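Local coordinates for peroxinectin A (Dictyostelium discoideum, PDB 6ERC), which oxidises phenolic donors and small anions such as iodide and thiocyanate with hydrogen peroxide, as a secreted haem peroxidase of the animal type, at residues I27-P32 and S293-T298. Numbering follows the deposited sequence.
Sequences IRLANP and SNEFTT. With HEM (protoporphyrin IX containing Fe), chain F.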
# COMPACT_ATOMS: atom_id res chain seq x y z
N ILE A 27 -0.02 15.08 -5.98
CA ILE A 27 -0.55 15.58 -7.24
C ILE A 27 -2.06 15.38 -7.25
O ILE A 27 -2.60 14.55 -6.52
CB ILE A 27 0.12 14.88 -8.45
CG1 ILE A 27 1.62 15.19 -8.49
CG2 ILE A 27 -0.51 15.28 -9.77
CD1 ILE A 27 1.95 16.67 -8.68
N ARG A 28 -2.76 16.16 -8.07
CA ARG A 28 -4.20 16.02 -8.26
C ARG A 28 -4.49 15.73 -9.72
O ARG A 28 -4.02 16.45 -10.61
CB ARG A 28 -4.93 17.30 -7.83
CG ARG A 28 -4.85 17.61 -6.34
CD ARG A 28 -5.91 16.87 -5.54
NE ARG A 28 -5.85 17.23 -4.13
CZ ARG A 28 -6.66 16.76 -3.19
NH1 ARG A 28 -7.62 15.89 -3.49
NH2 ARG A 28 -6.51 17.15 -1.93
N LEU A 29 -5.26 14.68 -9.97
CA LEU A 29 -5.83 14.47 -11.30
C LEU A 29 -7.09 15.30 -11.49
O LEU A 29 -7.41 15.68 -12.62
CB LEU A 29 -6.15 12.99 -11.52
CG LEU A 29 -5.01 12.00 -11.27
CD1 LEU A 29 -5.50 10.59 -11.57
CD2 LEU A 29 -3.79 12.34 -12.11
N ALA A 30 -7.81 15.57 -10.41
CA ALA A 30 -9.07 16.31 -10.45
C ALA A 30 -9.08 17.34 -9.33
O ALA A 30 -8.52 17.12 -8.25
CB ALA A 30 -10.27 15.37 -10.31
N ASN A 31 -9.71 18.48 -9.59
CA ASN A 31 -9.81 19.52 -8.58
C ASN A 31 -10.46 18.94 -7.32
O ASN A 31 -11.44 18.20 -7.41
CB ASN A 31 -10.64 20.70 -9.08
CG ASN A 31 -9.89 21.55 -10.07
OD1 ASN A 31 -9.20 22.50 -9.69
ND2 ASN A 31 -10.02 21.23 -11.35
N PRO A 32 -9.93 19.24 -6.13
CA PRO A 32 -10.61 18.82 -4.90
C PRO A 32 -11.74 19.77 -4.54
O PRO A 32 -11.74 20.95 -4.89
CB PRO A 32 -9.50 18.86 -3.85
CG PRO A 32 -8.55 19.89 -4.35
CD PRO A 32 -8.60 19.82 -5.86
N SER A 293 -0.32 10.75 -7.12
CA SER A 293 -1.53 11.54 -7.18
C SER A 293 -2.38 11.29 -5.94
O SER A 293 -2.41 10.19 -5.39
CB SER A 293 -2.35 11.23 -8.43
OG SER A 293 -2.91 9.93 -8.35
N ASN A 294 -3.09 12.33 -5.52
CA ASN A 294 -3.93 12.22 -4.32
C ASN A 294 -5.02 11.18 -4.51
O ASN A 294 -5.37 10.48 -3.55
CB ASN A 294 -4.53 13.58 -3.99
CG ASN A 294 -4.81 13.75 -2.52
OD1 ASN A 294 -5.47 12.91 -1.90
ND2 ASN A 294 -4.30 14.83 -1.94
N GLU A 295 -5.56 11.06 -5.72
CA GLU A 295 -6.62 10.10 -5.96
C GLU A 295 -6.10 8.67 -5.99
O GLU A 295 -6.82 7.74 -5.62
CB GLU A 295 -7.34 10.41 -7.28
CG GLU A 295 -7.98 11.80 -7.33
CD GLU A 295 -6.98 12.90 -7.62
OE1 GLU A 295 -5.76 12.63 -7.59
OE2 GLU A 295 -7.41 14.04 -7.89
N PHE A 296 -4.85 8.48 -6.42
CA PHE A 296 -4.27 7.14 -6.49
C PHE A 296 -4.19 6.51 -5.10
O PHE A 296 -4.75 5.44 -4.85
CB PHE A 296 -2.89 7.20 -7.14
CG PHE A 296 -2.14 5.89 -7.12
CD1 PHE A 296 -2.35 4.94 -8.09
CD2 PHE A 296 -1.20 5.63 -6.12
CE1 PHE A 296 -1.66 3.73 -8.08
CE2 PHE A 296 -0.51 4.42 -6.11
CZ PHE A 296 -0.74 3.48 -7.09
N THR A 297 -3.49 7.18 -4.18
CA THR A 297 -3.28 6.60 -2.86
C THR A 297 -4.52 6.69 -1.98
O THR A 297 -4.78 5.78 -1.19
CB THR A 297 -2.09 7.28 -2.18
OG1 THR A 297 -1.77 6.58 -0.97
CG2 THR A 297 -2.38 8.73 -1.85
N THR A 298 -5.30 7.76 -2.12
CA THR A 298 -6.46 7.95 -1.26
C THR A 298 -7.65 7.10 -1.70
O THR A 298 -8.39 6.58 -0.86
CB THR A 298 -6.86 9.42 -1.22
OG1 THR A 298 -5.71 10.23 -0.94
CG2 THR A 298 -7.91 9.67 -0.15
CHA HEM F . -3.62 2.69 3.89
CHB HEM F . -4.12 -1.20 6.72
CHC HEM F . -3.82 -4.07 2.81
CHD HEM F . -3.58 -0.15 -0.04
C1A HEM F . -3.85 1.89 4.98
C2A HEM F . -4.15 2.35 6.31
C3A HEM F . -4.29 1.28 7.10
C4A HEM F . -4.07 0.10 6.29
CMA HEM F . -4.62 1.27 8.61
CAA HEM F . -4.30 3.82 6.71
CBA HEM F . -5.77 4.04 7.05
CGA HEM F . -6.12 5.50 6.89
O1A HEM F . -6.04 6.03 5.75
O2A HEM F . -6.49 6.14 7.91
C1B HEM F . -4.06 -2.30 5.91
C2B HEM F . -4.11 -3.67 6.36
C3B HEM F . -4.02 -4.47 5.29
C4B HEM F . -3.92 -3.62 4.11
CMB HEM F . -4.23 -4.04 7.85
CAB HEM F . -4.03 -6.01 5.20
CBB HEM F . -4.21 -6.80 6.27
C1C HEM F . -3.74 -3.27 1.69
C2C HEM F . -3.66 -3.72 0.31
C3C HEM F . -3.58 -2.62 -0.48
C4C HEM F . -3.62 -1.46 0.39
CMC HEM F . -3.67 -5.21 -0.06
CAC HEM F . -3.48 -2.44 -2.02
CBC HEM F . -3.42 -3.42 -2.92
C1D HEM F . -3.52 0.95 0.78
C2D HEM F . -3.31 2.31 0.35
C3D HEM F . -3.34 3.09 1.43
C4D HEM F . -3.54 2.25 2.59
CMD HEM F . -3.13 2.75 -1.12
CAD HEM F . -3.15 4.61 1.51
CBD HEM F . -1.64 4.83 1.43
CGD HEM F . -1.22 6.02 2.25
O1D HEM F . -1.00 5.85 3.48
O2D HEM F . -1.08 7.15 1.70
NA HEM F . -3.80 0.51 5.00
NB HEM F . -3.95 -2.31 4.53
NC HEM F . -3.72 -1.89 1.69
ND HEM F . -3.66 0.95 2.15
FE HEM F . -3.74 -0.66 3.33
O HOH W 1 -8.92 15.57 -6.18
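Arg28 lies alongside Asn294 at the first turn of helix 294-300. Its CB comes within 4.1 Å of Glu295 OE2, and a bend at chi2 (-85°) carries CD to 3.9 Å from Asn294 CB. From NE onward the guanidinium stacks on the Asn294 amide, planes 19° apart: CZ sits 3.3 Å from Asn294 ND2, NH1 faces Asn294 CG, and ND2 lies over the rim near NH2 without bonding, both being donors. Pro32 CB covers the centre of the opposite face. NE forms a salt bridge with Glu141 and NH2 bonds His390 O; the same residues hydrogen-bond the Asn294 amide, Glu141 at ND2 and His390 at OD1.

The carboxylate of Glu295, turned back by chi2 (79°), receives the loop's backbone. Leu29 N makes a nearly linear bond to OE1 (3.2 Å), on the syn side but tilted out of the carboxylate plane; Ala30 N reaches OE2 (3.0 Å) from further above it. A water links OE2 to Arg28 NH1 and Ala30 O. An alanine in place of Glu295 would probably leave both backbone N-H groups and the water without their carboxylate partner. Asn294 N also donates to Ile27 O, and Thr297 OG1 to haem propionate O2D at 2.8 Å. A buried carboxylate thus helps fix the loop after strand 24-25 to a haem-binding helix, its charge probably eased by backbone N-H groups and, through water, by Arg28.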